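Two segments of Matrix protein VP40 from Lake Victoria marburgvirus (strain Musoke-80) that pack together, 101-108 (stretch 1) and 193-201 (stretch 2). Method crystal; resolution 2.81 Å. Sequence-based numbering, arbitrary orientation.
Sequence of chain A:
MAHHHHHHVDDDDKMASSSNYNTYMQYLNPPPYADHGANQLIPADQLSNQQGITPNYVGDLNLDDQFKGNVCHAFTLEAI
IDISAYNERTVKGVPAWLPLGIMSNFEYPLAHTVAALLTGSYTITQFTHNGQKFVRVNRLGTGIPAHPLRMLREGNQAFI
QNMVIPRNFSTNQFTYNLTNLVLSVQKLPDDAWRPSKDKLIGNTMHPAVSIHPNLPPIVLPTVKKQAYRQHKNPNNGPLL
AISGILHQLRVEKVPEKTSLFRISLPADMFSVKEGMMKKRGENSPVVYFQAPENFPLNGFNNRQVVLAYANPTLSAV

Stretch 1 101-108: GIMSNFEY
Stretch 2 (193-201) WRPSKDKLI

How does Arg-194 reach stretch 1? Its backbone is extended (phi/psi -152/144), CB points toward stretch 1, and chi1 is t, chi2 94° and chi3 t. The guanidinium lays one face over Ile-102 (m, t), with Arg-194 CZ 3.8 Å from Ile-102 CG2. Arg-194 NH2 sits 2.9 Å from Ile-102 O, but the angle is too poor for a hydrogen bond.

What holds that guanidinium? A salt bridge: Arg-194 NH2 donates to Glu-107 OE2 at 3.2 Å and 157°, the carboxylate oxygen lying near the guanidinium plane. Glu-107 (m, t, chi3 53°) also bonds within its own stretch, where OE2 accepts from Ser-104 N at 3.0 Å and Ser-104 OG at 2.9 Å, while Glu-107 N bonds Ser-104 O at 2.9 Å. One oxygen thus gathers three donors.

Where does the helix begin to take part? Pro-195 and Ser-196 (phi/psi -62/158) lead into helix 197-201. Lys-197, modelled only to CB, has that atom 4.2 Å from Phe-106 CE1; its CA is 8.4 Å from Glu-107 CA, the closest register.

What closes the apolar end? One turn on from Ser-196, Leu-200 (m, t) points toward stretch 1. Leu-200 CD1 meets the edge of the Phe-106 ring (chi1 72°, chi2 78°), 3.7 Å from Phe-106 CZ.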

# COMPACT_ATOMS: atom_id res chain seq x y z
N GLY A 101 3.59 -8.46 -13.22
CA GLY A 101 2.50 -9.34 -13.56
C GLY A 101 1.16 -8.68 -13.71
O GLY A 101 0.93 -7.55 -13.28
N ILE A 102 0.25 -9.43 -14.31
CA ILE A 102 -1.15 -9.06 -14.38
C ILE A 102 -1.97 -10.04 -13.56
O ILE A 102 -1.82 -11.22 -13.73
CB ILE A 102 -1.60 -9.09 -15.82
CG1 ILE A 102 -0.80 -8.05 -16.60
CG2 ILE A 102 -3.10 -8.86 -15.90
CD1 ILE A 102 -1.16 -8.00 -18.05
N MSE A 103 -2.86 -9.55 -12.71
CA MSE A 103 -3.68 -10.42 -11.84
C MSE A 103 -5.11 -9.96 -11.80
O MSE A 103 -5.41 -8.78 -11.87
CB MSE A 103 -3.15 -10.38 -10.41
CG MSE A 103 -3.61 -11.55 -9.54
SE MSE A 103 -3.00 -11.20 -7.71
CE MSE A 103 -4.31 -9.75 -7.43
N SER A 104 -6.01 -10.93 -11.71
CA SER A 104 -7.41 -10.63 -11.50
C SER A 104 -7.75 -10.85 -10.02
O SER A 104 -7.15 -11.69 -9.33
CB SER A 104 -8.28 -11.50 -12.40
OG SER A 104 -8.00 -12.87 -12.16
N ASN A 105 -8.71 -10.09 -9.53
CA ASN A 105 -9.04 -10.13 -8.12
C ASN A 105 -9.34 -11.52 -7.56
O ASN A 105 -9.02 -11.80 -6.41
CB ASN A 105 -10.18 -9.16 -7.82
CG ASN A 105 -9.74 -7.71 -7.93
OD1 ASN A 105 -8.56 -7.41 -8.00
ND2 ASN A 105 -10.70 -6.81 -7.98
N PHE A 106 -9.90 -12.42 -8.36
CA PHE A 106 -10.20 -13.77 -7.83
C PHE A 106 -8.96 -14.62 -7.56
O PHE A 106 -9.04 -15.58 -6.83
CB PHE A 106 -11.17 -14.54 -8.72
CG PHE A 106 -10.57 -15.01 -10.00
CD1 PHE A 106 -9.72 -16.13 -10.04
CD2 PHE A 106 -10.85 -14.34 -11.19
CE1 PHE A 106 -9.15 -16.54 -11.25
CE2 PHE A 106 -10.29 -14.75 -12.40
CZ PHE A 106 -9.44 -15.85 -12.43
N GLU A 107 -7.81 -14.26 -8.15
CA GLU A 107 -6.61 -15.08 -8.00
C GLU A 107 -5.98 -14.96 -6.61
O GLU A 107 -5.38 -15.90 -6.11
CB GLU A 107 -5.58 -14.74 -9.06
CG GLU A 107 -6.06 -14.90 -10.50
CD GLU A 107 -5.00 -14.56 -11.51
OE1 GLU A 107 -3.90 -15.14 -11.36
OE2 GLU A 107 -5.25 -13.74 -12.44
N TYR A 108 -6.18 -13.81 -5.97
CA TYR A 108 -5.71 -13.60 -4.60
C TYR A 108 -6.31 -12.35 -4.00
O TYR A 108 -6.47 -11.37 -4.71
CB TYR A 108 -4.18 -13.47 -4.59
CG TYR A 108 -3.58 -13.92 -3.31
CD1 TYR A 108 -3.41 -13.04 -2.26
CD2 TYR A 108 -3.23 -15.25 -3.12
CE1 TYR A 108 -2.88 -13.46 -1.06
CE2 TYR A 108 -2.70 -15.68 -1.92
CZ TYR A 108 -2.53 -14.77 -0.90
OH TYR A 108 -2.00 -15.17 0.31
N TRP A 193 -9.12 -9.85 -22.67
CA TRP A 193 -9.36 -11.26 -22.66
C TRP A 193 -8.33 -11.89 -21.75
O TRP A 193 -7.20 -11.46 -21.68
CB TRP A 193 -9.25 -11.85 -24.04
CG TRP A 193 -9.45 -13.32 -23.97
CD1 TRP A 193 -10.62 -13.97 -24.09
CD2 TRP A 193 -8.45 -14.31 -23.67
NE1 TRP A 193 -10.42 -15.32 -23.90
CE2 TRP A 193 -9.10 -15.55 -23.64
CE3 TRP A 193 -7.08 -14.26 -23.41
CZ2 TRP A 193 -8.43 -16.74 -23.39
CZ3 TRP A 193 -6.41 -15.46 -23.15
CH2 TRP A 193 -7.09 -16.68 -23.15
N ARG A 194 -8.73 -12.93 -21.07
CA ARG A 194 -7.94 -13.46 -20.00
C ARG A 194 -8.26 -14.93 -19.90
O ARG A 194 -9.40 -15.31 -20.09
CB ARG A 194 -8.34 -12.72 -18.72
CG ARG A 194 -7.38 -12.84 -17.55
CD ARG A 194 -6.34 -11.74 -17.42
NE ARG A 194 -5.56 -12.13 -16.26
CZ ARG A 194 -4.29 -12.50 -16.28
NH1 ARG A 194 -3.59 -12.46 -17.41
NH2 ARG A 194 -3.70 -12.86 -15.14
N PRO A 195 -7.27 -15.77 -19.58
CA PRO A 195 -7.59 -17.20 -19.53
C PRO A 195 -8.60 -17.53 -18.45
O PRO A 195 -8.65 -16.86 -17.42
CB PRO A 195 -6.24 -17.85 -19.22
CG PRO A 195 -5.22 -16.86 -19.67
CD PRO A 195 -5.83 -15.52 -19.34
N SER A 196 -9.40 -18.56 -18.68
CA SER A 196 -10.38 -19.03 -17.69
C SER A 196 -9.72 -19.53 -16.40
O SER A 196 -8.57 -19.94 -16.39
CB SER A 196 -11.25 -20.14 -18.27
OG SER A 196 -10.44 -21.23 -18.69
N LYS A 197 -10.50 -19.53 -15.33
CA LYS A 197 -10.00 -19.81 -13.99
C LYS A 197 -9.24 -21.13 -13.92
O LYS A 197 -8.14 -21.21 -13.33
CB LYS A 197 -11.15 -19.78 -12.95
N ASP A 198 -9.81 -22.16 -14.53
CA ASP A 198 -9.22 -23.50 -14.46
C ASP A 198 -7.93 -23.64 -15.26
O ASP A 198 -7.06 -24.42 -14.88
CB ASP A 198 -10.24 -24.57 -14.88
CG ASP A 198 -10.84 -24.32 -16.26
OD1 ASP A 198 -10.20 -24.65 -17.28
OD2 ASP A 198 -11.98 -23.78 -16.31
N LYS A 199 -7.80 -22.89 -16.36
CA LYS A 199 -6.55 -22.85 -17.11
C LYS A 199 -5.46 -22.19 -16.27
O LYS A 199 -4.30 -22.60 -16.31
CB LYS A 199 -6.71 -22.10 -18.42
CG LYS A 199 -7.56 -22.79 -19.47
CD LYS A 199 -7.39 -22.09 -20.81
CE LYS A 199 -8.59 -22.24 -21.73
NZ LYS A 199 -8.81 -20.99 -22.54
N LEU A 200 -5.87 -21.17 -15.50
CA LEU A 200 -4.95 -20.43 -14.65
C LEU A 200 -4.49 -21.23 -13.45
O LEU A 200 -3.38 -21.02 -12.95
CB LEU A 200 -5.59 -19.14 -14.15
CG LEU A 200 -5.75 -18.03 -15.18
CD1 LEU A 200 -6.70 -16.96 -14.67
CD2 LEU A 200 -4.42 -17.40 -15.53
N ILE A 201 -5.34 -22.14 -12.96
CA ILE A 201 -4.98 -23.00 -11.83
C ILE A 201 -4.52 -24.40 -12.30
O ILE A 201 -3.94 -25.16 -11.52
CB ILE A 201 -6.10 -23.07 -10.77
CG1 ILE A 201 -7.41 -23.58 -11.38
CG2 ILE A 201 -6.31 -21.69 -10.16
CD1 ILE A 201 -8.29 -24.32 -10.40